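PDB 5KOL: inactive PncC family protein from Escherichia coli O157:H7, which belongs to the CinA family but apparently lacks nicotinamide-nucleotide amidohydrolase activity, its actual biological role being unknown. Local coordinates for residues 37-41 against 98-103; 21-25 against 165-169; 5-10 against 169-173; 95-99 against 111-115. All blocks are in the same frame, centred on the assembly; numbering follows the deposited sequence.

Contact 1 (37-41 against 98-103); sequences TTAES and MATGAI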
loop_
_atom_site.group_PDB
_atom_site.type_symbol
_atom_site.label_atom_id
_atom_site.label_comp_id
_atom_site.label_asym_id
_atom_site.label_seq_id
_atom_site.Cartn_x
_atom_site.Cartn_y
_atom_site.Cartn_z
ATOM N N THR A 37 6.355 10.002 2.050
ATOM C CA THR A 37 5.110 9.339 1.699
ATOM C C THR A 37 5.253 8.807 0.277
ATOM O O THR A 37 6.107 9.262 -0.486
ATOM C CB THR A 37 3.906 10.293 1.816
ATOM O OG1 THR A 37 2.680 9.577 1.556
ATOM C CG2 THR A 37 4.059 11.463 0.832
ATOM N N THR A 38 4.425 7.825 -0.069
ATOM C CA THR A 38 4.524 7.137 -1.356
ATOM C C THR A 38 3.145 6.970 -1.975
ATOM O O THR A 38 2.137 6.878 -1.269
ATOM C CB THR A 38 5.172 5.750 -1.221
ATOM O OG1 THR A 38 4.374 4.935 -0.341
ATOM C CG2 THR A 38 6.577 5.893 -0.646
ATOM N N ALA A 39 3.120 6.923 -3.306
ATOM C CA ALA A 39 1.914 6.695 -4.087
ATOM C C ALA A 39 2.280 5.731 -5.202
ATOM O O ALA A 39 3.243 5.976 -5.929
ATOM C CB ALA A 39 1.361 8.017 -4.669
ATOM N N GLU A 40 1.538 4.637 -5.353
ATOM C CA GLU A 40 1.917 3.697 -6.401
ATOM C C GLU A 40 0.688 3.093 -7.046
ATOM O O GLU A 40 -0.395 3.055 -6.459
ATOM C CB GLU A 40 2.846 2.587 -5.874
ATOM C CG GLU A 40 2.353 1.940 -4.619
ATOM C CD GLU A 40 3.393 1.051 -3.960
ATOM O OE1 GLU A 40 4.017 0.228 -4.666
ATOM O OE2 GLU A 40 3.534 1.147 -2.726
ATOM N N SER A 41 0.868 2.645 -8.280
ATOM C CA SER A 41 -0.197 1.956 -8.990
ATOM C C SER A 41 0.194 0.517 -9.347
ATOM O O SER A 41 -0.188 -0.438 -8.650
ATOM C CB SER A 41 -0.552 2.759 -10.242
ATOM O OG SER A 41 -1.779 2.323 -10.787
ATOM N N MET A 98 0.454 12.507 -8.754
ATOM C CA MET A 98 0.376 11.549 -7.657
ATOM C C MET A 98 1.357 11.912 -6.555
ATOM O O MET A 98 1.049 11.756 -5.370
ATOM C CB MET A 98 0.623 10.102 -8.099
ATOM C CG MET A 98 -0.442 9.499 -8.998
ATOM S SD MET A 98 0.087 7.983 -9.869
ATOM C CE MET A 98 0.319 6.870 -8.448
ATOM N N ALA A 99 2.542 12.404 -6.932
ATOM C CA ALA A 99 3.544 12.789 -5.942
ATOM C C ALA A 99 3.086 13.994 -5.118
ATOM O O ALA A 99 3.335 14.054 -3.909
ATOM C CB ALA A 99 4.874 13.085 -6.633
ATOM N N THR A 100 2.438 14.981 -5.750
ATOM C CA THR A 100 1.973 16.119 -4.964
ATOM C C THR A 100 0.704 15.792 -4.192
ATOM O O THR A 100 0.507 16.320 -3.089
ATOM C CB THR A 100 1.739 17.353 -5.849
ATOM O OG1 THR A 100 0.777 17.054 -6.867
ATOM C CG2 THR A 100 3.039 17.806 -6.497
ATOM N N GLY A 101 -0.159 14.926 -4.740
ATOM C CA GLY A 101 -1.325 14.491 -3.988
ATOM C C GLY A 101 -0.962 13.756 -2.710
ATOM O O GLY A 101 -1.595 13.957 -1.670
ATOM N N ALA A 102 0.061 12.891 -2.764
ATOM C CA ALA A 102 0.457 12.181 -1.550
ATOM C C ALA A 102 0.994 13.148 -0.504
ATOM O O ALA A 102 0.703 13.005 0.693
ATOM C CB ALA A 102 1.502 11.103 -1.875
ATOM N N ILE A 103 1.784 14.130 -0.936
ATOM C CA ILE A 103 2.279 15.161 -0.027
ATOM C C ILE A 103 1.109 15.806 0.699
ATOM O O ILE A 103 1.102 15.917 1.931
ATOM C CB ILE A 103 3.128 16.189 -0.801
ATOM C CG1 ILE A 103 4.436 15.546 -1.307
ATOM C CG2 ILE A 103 3.440 17.437 0.046
ATOM C CD1 ILE A 103 5.539 15.425 -0.259
#
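Met-98, Thr-37 and Ala-102 bury the most surface where helix 92-106 lies on strand 36-40. The unbranched Met-98 is long and flexible enough to follow the strand: its CB is 4.1 Å from Ala-39 CB, while its CE reaches along the backbone to 4.0 Å from Glu-40 N. Thr-37 is beta-branched and so suits a strand. Its methyl CG2 meets Ala-102 at 3.7 Å from both CB and O, whereas its hydroxyl bonds to the carbonyl of Ala-63 on the adjacent strand. Ala-102, one helical turn after Met-98, faces the sheet too, and its CB lies 4.2 Å from Ala-39 CB. Such small side chains let the axes of 37-40 and 98-103 approach to 7.6 Å. Thr-38 and Glu-40 point away, Thr-38 against helix 46-52 on the other face. At 137° these two segments run roughly antiparallel, the packing characteristic of a helix in the crossover between parallel strands of an alpha/beta fold, here between strands 61-67 and 110-116.

Contact 2 (21-25 against 165-169); sequences LTSAL and LAQLL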
loop_
_atom_site.group_PDB
_atom_site.type_symbol
_atom_site.label_atom_id
_atom_site.label_comp_id
_atom_site.label_asym_id
_atom_site.label_seq_id
_atom_site.Cartn_x
_atom_site.Cartn_y
_atom_site.Cartn_z
ATOM N N LEU A 21 19.294 -0.050 -0.216
ATOM C CA LEU A 21 18.736 1.251 -0.578
ATOM C C LEU A 21 17.934 1.849 0.571
ATOM O O LEU A 21 18.044 3.046 0.854
ATOM C CB LEU A 21 17.843 1.104 -1.815
ATOM C CG LEU A 21 18.520 0.680 -3.119
ATOM C CD1 LEU A 21 17.497 0.313 -4.206
ATOM C CD2 LEU A 21 19.456 1.811 -3.565
ATOM N N THR A 22 17.103 1.038 1.229
ATOM C CA THR A 22 16.294 1.568 2.324
ATOM C C THR A 22 17.151 1.842 3.547
ATOM O O THR A 22 16.803 2.700 4.364
ATOM C CB THR A 22 15.154 0.602 2.680
ATOM O OG1 THR A 22 15.688 -0.667 3.064
ATOM C CG2 THR A 22 14.194 0.395 1.487
ATOM N N SER A 23 18.272 1.121 3.687
ATOM C CA SER A 23 19.246 1.453 4.719
ATOM C C SER A 23 19.782 2.863 4.533
ATOM O O SER A 23 19.795 3.676 5.471
ATOM C CB SER A 23 20.384 0.435 4.679
ATOM O OG SER A 23 19.950 -0.765 5.290
ATOM N N ALA A 24 20.249 3.174 3.323
ATOM C CA ALA A 24 20.785 4.511 3.081
ATOM C C ALA A 24 19.685 5.561 3.194
ATOM O O ALA A 24 19.863 6.603 3.838
ATOM C CB ALA A 24 21.448 4.561 1.705
ATOM N N LEU A 25 18.524 5.278 2.602
ATOM C CA LEU A 25 17.450 6.264 2.555
ATOM C C LEU A 25 16.877 6.543 3.942
ATOM O O LEU A 25 16.586 7.700 4.281
ATOM C CB LEU A 25 16.358 5.779 1.606
ATOM C CG LEU A 25 15.210 6.755 1.327
ATOM C CD1 LEU A 25 15.723 8.005 0.600
ATOM C CD2 LEU A 25 14.085 6.067 0.532
ATOM N N LEU A 165 13.561 4.088 -5.371
ATOM C CA LEU A 165 14.364 4.344 -4.177
ATOM C C LEU A 165 15.739 4.897 -4.540
ATOM O O LEU A 165 16.191 5.901 -3.972
ATOM C CB LEU A 165 14.507 3.033 -3.387
ATOM C CG LEU A 165 13.194 2.436 -2.833
ATOM C CD1 LEU A 165 13.460 1.095 -2.188
ATOM C CD2 LEU A 165 12.559 3.363 -1.809
ATOM N N ALA A 166 16.440 4.228 -5.463
ATOM C CA ALA A 166 17.796 4.639 -5.816
ATOM C C ALA A 166 17.823 6.043 -6.405
ATOM O O ALA A 166 18.761 6.818 -6.157
ATOM C CB ALA A 166 18.407 3.629 -6.793
ATOM N N GLN A 167 16.815 6.388 -7.215
ATOM C CA GLN A 167 16.813 7.727 -7.796
ATOM C C GLN A 167 16.497 8.791 -6.751
ATOM O O GLN A 167 16.951 9.928 -6.882
ATOM C CB GLN A 167 15.826 7.823 -8.970
ATOM C CG GLN A 167 15.908 9.177 -9.725
ATOM C CD GLN A 167 17.159 9.309 -10.592
ATOM O OE1 GLN A 167 17.583 8.351 -11.264
ATOM N NE2 GLN A 167 17.762 10.492 -10.579
ATOM N N LEU A 168 15.712 8.470 -5.719
ATOM C CA LEU A 168 15.549 9.450 -4.654
ATOM C C LEU A 168 16.886 9.724 -3.972
ATOM O O LEU A 168 17.208 10.871 -3.650
ATOM C CB LEU A 168 14.485 8.990 -3.659
ATOM C CG LEU A 168 14.322 9.965 -2.485
ATOM C CD1 LEU A 168 13.951 11.384 -2.979
ATOM C CD2 LEU A 168 13.243 9.458 -1.556
ATOM N N LEU A 169 17.690 8.678 -3.773
ATOM C CA LEU A 169 19.032 8.852 -3.236
ATOM C C LEU A 169 19.844 9.811 -4.102
ATOM O O LEU A 169 20.510 10.713 -3.585
ATOM C CB LEU A 169 19.710 7.483 -3.140
ATOM C CG LEU A 169 19.190 6.671 -1.941
ATOM C CD1 LEU A 169 19.775 5.264 -1.897
ATOM C CD2 LEU A 169 19.571 7.412 -0.663
#
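Leucine-to-leucine packing dominates this interface between helices 18-31 and 153-171. Leu-21 and Leu-25 lie one turn apart on the first helix, Leu-165 and Leu-169 one turn apart on the second, so each pair presents its side chains to the same partner. Leu-25 is the most deeply involved: its CD1 meets Leu-168 CD2 at 3.6 Å, its CD2 meets Leu-165 CD2 at 3.9 Å, and its CA is 4.0 Å from Leu-169 CD2. Leu-21 CD2 touches Leu-169 CD1 at 3.8 Å. Branched leucine ends fill the space between the axes of segments 21-25 and 165-169, which come no closer than 9.7 Å.

A second group of contacts uses smaller groups. Ala-166 CB receives Leu-21 CD2 at 3.9 Å, and Ala-24 CB, near the solvent, borders Leu-169 CD1 at 4.0 Å. Thr-22 contributes its methyl, with CG2 3.8 Å from Leu-165 CD1, while its hydroxyl is satisfied within its own helix by the carbonyl of Ile-18, a common way for threonine to sit in a helix.

The two segments run in similar directions, 33° apart. Leu-168 also packs on Ile-112 and Trp-136 of the central sheet, and Leu-165 on helix 46-52. Helix 153-171 thus covers one face of the sheet and helix 18-31 packs against it within the same helical layer, as in a three-layer alpha/beta/alpha sandwich.

Contact 3 (5-10 against 169-173); sequences NRNKIV and LQLLL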
loop_
_atom_site.group_PDB
_atom_site.type_symbol
_atom_site.label_atom_id
_atom_site.label_comp_id
_atom_site.label_asym_id
_atom_site.label_seq_id
_atom_site.Cartn_x
_atom_site.Cartn_y
_atom_site.Cartn_z
ATOM N N ASN A 5 24.074 18.801 -12.244
ATOM C CA ASN A 5 25.021 17.776 -11.803
ATOM C C ASN A 5 24.325 16.556 -11.208
ATOM O O ASN A 5 24.879 15.450 -11.233
ATOM C CB ASN A 5 25.989 18.360 -10.779
ATOM C CG ASN A 5 27.119 19.132 -11.426
ATOM O OD1 ASN A 5 27.884 18.592 -12.230
ATOM N ND2 ASN A 5 27.222 20.407 -11.087
ATOM N N ARG A 6 23.131 16.727 -10.657
ATOM C CA ARG A 6 22.456 15.596 -10.038
ATOM C C ARG A 6 21.455 14.915 -10.969
ATOM O O ARG A 6 20.944 13.844 -10.625
ATOM C CB ARG A 6 21.780 16.046 -8.740
ATOM C CG ARG A 6 20.862 17.238 -8.899
ATOM C CD ARG A 6 20.540 17.930 -7.569
ATOM N NE ARG A 6 19.437 17.274 -6.870
ATOM C CZ ARG A 6 18.191 17.743 -6.822
ATOM N NH1 ARG A 6 17.862 18.875 -7.441
ATOM N NH2 ARG A 6 17.248 17.075 -6.163
ATOM N N ASN A 7 21.186 15.491 -12.144
ATOM C CA ASN A 7 20.297 14.883 -13.139
ATOM C C ASN A 7 21.026 13.741 -13.854
ATOM O O ASN A 7 21.427 13.829 -15.020
ATOM C CB ASN A 7 19.794 15.915 -14.150
ATOM C CG ASN A 7 19.202 17.159 -13.504
ATOM O OD1 ASN A 7 18.981 17.206 -12.298
ATOM N ND2 ASN A 7 18.918 18.173 -14.325
ATOM N N LYS A 8 21.201 12.640 -13.128
ATOM C CA LYS A 8 21.656 11.385 -13.712
ATOM C C LYS A 8 20.574 10.339 -13.494
ATOM O O LYS A 8 20.037 10.223 -12.390
ATOM C CB LYS A 8 22.996 10.899 -13.109
ATOM C CG LYS A 8 24.163 11.861 -13.275
ATOM C CD LYS A 8 25.458 11.402 -12.561
ATOM C CE LYS A 8 26.686 11.738 -13.404
ATOM N NZ LYS A 8 27.979 11.167 -12.860
ATOM N N ILE A 9 20.239 9.604 -14.551
ATOM C CA ILE A 9 19.395 8.421 -14.429
ATOM C C ILE A 9 20.246 7.314 -13.811
ATOM O O ILE A 9 21.190 6.827 -14.438
ATOM C CB ILE A 9 18.830 7.997 -15.786
ATOM C CG1 ILE A 9 17.930 9.100 -16.363
ATOM C CG2 ILE A 9 18.051 6.692 -15.660
ATOM C CD1 ILE A 9 16.648 9.294 -15.566
ATOM N N VAL A 10 19.927 6.919 -12.576
ATOM C CA VAL A 10 20.754 5.924 -11.908
ATOM C C VAL A 10 20.687 4.612 -12.675
ATOM O O VAL A 10 19.638 4.230 -13.215
ATOM C CB VAL A 10 20.321 5.745 -10.443
ATOM C CG1 VAL A 10 20.564 7.022 -9.663
ATOM C CG2 VAL A 10 18.864 5.348 -10.351
ATOM N N LEU A 169 17.690 8.678 -3.773
ATOM C CA LEU A 169 19.032 8.852 -3.236
ATOM C C LEU A 169 19.844 9.811 -4.102
ATOM O O LEU A 169 20.510 10.713 -3.585
ATOM C CB LEU A 169 19.710 7.483 -3.140
ATOM C CG LEU A 169 19.190 6.671 -1.941
ATOM C CD1 LEU A 169 19.775 5.264 -1.897
ATOM C CD2 LEU A 169 19.571 7.412 -0.663
ATOM N N GLN A 170 19.799 9.624 -5.427
ATOM C CA GLN A 170 20.520 10.515 -6.333
ATOM C C GLN A 170 20.050 11.952 -6.163
ATOM O O GLN A 170 20.858 12.878 -6.076
ATOM C CB GLN A 170 20.329 10.067 -7.785
ATOM C CG GLN A 170 20.861 11.066 -8.829
ATOM C CD GLN A 170 22.374 11.242 -8.764
ATOM O OE1 GLN A 170 22.913 12.348 -8.944
ATOM N NE2 GLN A 170 23.065 10.152 -8.503
ATOM N N LEU A 171 18.732 12.151 -6.107
ATOM C CA LEU A 171 18.200 13.502 -6.009
ATOM C C LEU A 171 18.480 14.134 -4.648
ATOM O O LEU A 171 18.398 15.360 -4.522
ATOM C CB LEU A 171 16.693 13.480 -6.298
ATOM C CG LEU A 171 16.309 13.049 -7.718
ATOM C CD1 LEU A 171 14.789 12.961 -7.901
ATOM C CD2 LEU A 171 16.914 13.989 -8.757
ATOM N N LEU A 172 18.810 13.338 -3.633
ATOM C CA LEU A 172 19.113 13.863 -2.305
ATOM C C LEU A 172 20.579 14.241 -2.132
ATOM O O LEU A 172 20.954 14.747 -1.068
ATOM C CB LEU A 172 18.716 12.844 -1.231
ATOM C CG LEU A 172 17.223 12.734 -0.938
ATOM C CD1 LEU A 172 16.961 11.627 0.079
ATOM C CD2 LEU A 172 16.682 14.079 -0.446
ATOM N N LEU A 173 21.419 13.999 -3.129
ATOM C CA LEU A 173 22.796 14.459 -3.062
ATOM C C LEU A 173 22.814 15.988 -2.974
ATOM O O LEU A 173 22.003 16.663 -3.620
ATOM C CB LEU A 173 23.589 13.980 -4.275
ATOM C CG LEU A 173 23.695 12.468 -4.446
ATOM C CD1 LEU A 173 24.368 12.156 -5.766
ATOM C CD2 LEU A 173 24.454 11.854 -3.280
ATOM O OXT LEU A 173 23.625 16.572 -2.248
#
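An arginine from the N-terminal segment binds a main-chain carbonyl at the very end of the protein: Arg-6 NH2 donates to Leu-171 O at 2.6 Å, and Arg-6 NE adds a weak bond to the same Leu-171 O at 3.2 Å. The motif on the arginine side is an inverse gamma turn centred on Asn-7, with a weak bond of 2.8 Å from Lys-8 N to Arg-6 O; it bends the irregular 5-10 segment beside the end of helix 153-171. Because the chain stops at Leu-173, the carbonyl of Leu-171 has no later amide four residues on to accept from, and a charged guanidinium is well suited to serve it instead. Arginine can do this while keeping another donor for a different partner: NH1 bonds to the hydroxyl of Tyr-143 on strand 141-148. Leu-171 CD2 lies over one face of the guanidinium, covering its flat, poorly hydrated surface.

Further along, the extended residues run beside Gln-170, whose aliphatic stem does the packing. Lys-8 is exposed, the end of its long chain leading away from helix 153-171, yet its carbonyl O comes 3.8 Å from Gln-170 CG. Val-10 turns its compact, apolar side chain inward, setting its methyl CG1 3.6 Å from Gln-170 CB.

Contact 4 (95-99 against 111-115); sequences AAEMA and SIAIT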
loop_
_atom_site.group_PDB
_atom_site.type_symbol
_atom_site.label_atom_id
_atom_site.label_comp_id
_atom_site.label_asym_id
_atom_site.label_seq_id
_atom_site.Cartn_x
_atom_site.Cartn_y
_atom_site.Cartn_z
ATOM N N ALA A 95 2.030 11.052 -12.935
ATOM C CA ALA A 95 3.022 10.726 -11.910
ATOM C C ALA A 95 3.299 11.938 -11.018
ATOM O O ALA A 95 3.291 11.838 -9.785
ATOM C CB ALA A 95 4.312 10.238 -12.593
ATOM N N ALA A 96 3.539 13.104 -11.636
ATOM C CA ALA A 96 3.777 14.322 -10.871
ATOM C C ALA A 96 2.606 14.632 -9.940
ATOM O O ALA A 96 2.802 14.916 -8.748
ATOM C CB ALA A 96 4.053 15.493 -11.823
ATOM N N GLU A 97 1.374 14.575 -10.458
ATOM C CA GLU A 97 0.211 14.807 -9.595
ATOM C C GLU A 97 0.095 13.771 -8.487
ATOM O O GLU A 97 -0.376 14.098 -7.387
ATOM C CB GLU A 97 -1.089 14.831 -10.399
ATOM C CG GLU A 97 -1.155 15.934 -11.412
ATOM C CD GLU A 97 -2.456 15.898 -12.163
ATOM O OE1 GLU A 97 -2.457 15.228 -13.208
ATOM O OE2 GLU A 97 -3.439 16.535 -11.730
ATOM N N MET A 98 0.454 12.507 -8.754
ATOM C CA MET A 98 0.376 11.549 -7.657
ATOM C C MET A 98 1.357 11.912 -6.555
ATOM O O MET A 98 1.049 11.756 -5.370
ATOM C CB MET A 98 0.623 10.102 -8.099
ATOM C CG MET A 98 -0.442 9.499 -8.998
ATOM S SD MET A 98 0.087 7.983 -9.869
ATOM C CE MET A 98 0.319 6.870 -8.448
ATOM N N ALA A 99 2.542 12.404 -6.932
ATOM C CA ALA A 99 3.544 12.789 -5.942
ATOM C C ALA A 99 3.086 13.994 -5.118
ATOM O O ALA A 99 3.335 14.054 -3.909
ATOM C CB ALA A 99 4.874 13.085 -6.633
ATOM N N SER A 111 8.100 12.780 -1.318
ATOM C CA SER A 111 7.247 11.712 -1.824
ATOM C C SER A 111 7.838 11.060 -3.069
ATOM O O SER A 111 8.693 11.627 -3.761
ATOM C CB SER A 111 5.816 12.205 -2.128
ATOM O OG SER A 111 5.752 12.931 -3.340
ATOM N N ILE A 112 7.358 9.843 -3.326
ATOM C CA ILE A 112 7.709 9.034 -4.493
ATOM C C ILE A 112 6.417 8.585 -5.150
ATOM O O ILE A 112 5.526 8.076 -4.463
ATOM C CB ILE A 112 8.514 7.776 -4.107
ATOM C CG1 ILE A 112 9.756 8.116 -3.292
ATOM C CG2 ILE A 112 8.792 6.912 -5.359
ATOM C CD1 ILE A 112 10.317 6.888 -2.543
ATOM N N ALA A 113 6.330 8.710 -6.472
ATOM C CA ALA A 113 5.178 8.205 -7.214
ATOM C C ALA A 113 5.621 7.234 -8.310
ATOM O O ALA A 113 6.656 7.436 -8.952
ATOM C CB ALA A 113 4.368 9.372 -7.806
ATOM N N ILE A 114 4.856 6.158 -8.505
ATOM C CA ILE A 114 5.153 5.158 -9.538
ATOM C C ILE A 114 3.875 4.837 -10.291
ATOM O O ILE A 114 2.877 4.432 -9.684
ATOM C CB ILE A 114 5.738 3.848 -8.975
ATOM C CG1 ILE A 114 6.958 4.085 -8.096
ATOM C CG2 ILE A 114 6.117 2.893 -10.137
ATOM C CD1 ILE A 114 7.577 2.774 -7.530
ATOM N N THR A 115 3.906 4.980 -11.614
ATOM C CA THR A 115 2.788 4.533 -12.441
ATOM C C THR A 115 3.363 3.998 -13.745
ATOM O O THR A 115 4.174 4.676 -14.383
ATOM C CB THR A 115 1.776 5.670 -12.703
ATOM O OG1 THR A 115 0.728 5.208 -13.577
ATOM C CG2 THR A 115 2.457 6.928 -13.294
#
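Ala-113 pushes its methyl into the underside of helix 92-106, where CB lies 3.3 Å from Ala-95 O, 3.6 Å from Ala-99 N, 3.8 Å from Met-98 CB and 3.9 Å from Ala-99 CB. Nothing much larger than a methyl would suit so tight a spot: the CA atoms of Ala-99 and Ala-113 are only 5.0 Å apart, and the axes of segments 95-99 and 111-115 approach to 7.1 Å. At one end Ser-111, small and polar, gives a hydrogen bond from OG to Ala-99 O at 2.7 Å. The helical bond from Ile-103 N to that carbonyl is weak, so the serine supplements it. At the other end Thr-115 offers its methyl CG2 to Ala-95 CB at 3.9 Å, its hydroxyl being bonded to the carbonyl of Ala-89. The pliable thioether of Met-98 fills the space alongside, SD 4.0 Å from Thr-115 CB and CE 3.7 Å from Ile-114 O. Ile-112 and Ile-114 point to the opposite face, toward helix 153-171. Strand 110-116 thus lies between two helical layers, with strands 36-40 and 131-138 hydrogen-bonded along its edges and segment 95-99 of helix 92-106 crossing segment 111-115 at 143°.

Contacts 1 and 4, with centres about 5 Å apart, are two halves of one interface: Met-98 and Ala-99 belong to both, and their strands are joined by backbone bonds such as Ala-39 N to Ile-112 O, 2.9 Å. Contact 2 lies across the sheet, its centre about 16 Å from that of contact 4, yet Leu-168 CD2 reaches Ile-112 CD1 at 4.0 Å. Contact 3, about 11 Å from contact 2 between centres, shares Leu-169 with it and extends helix 153-171's contacts to the N-terminal segment; Gln-167 NE2 bonds to Lys-8 O at 2.9 Å. A glycerol, probably from crystallisation, lies about 6 Å from the Thr-22 side chain.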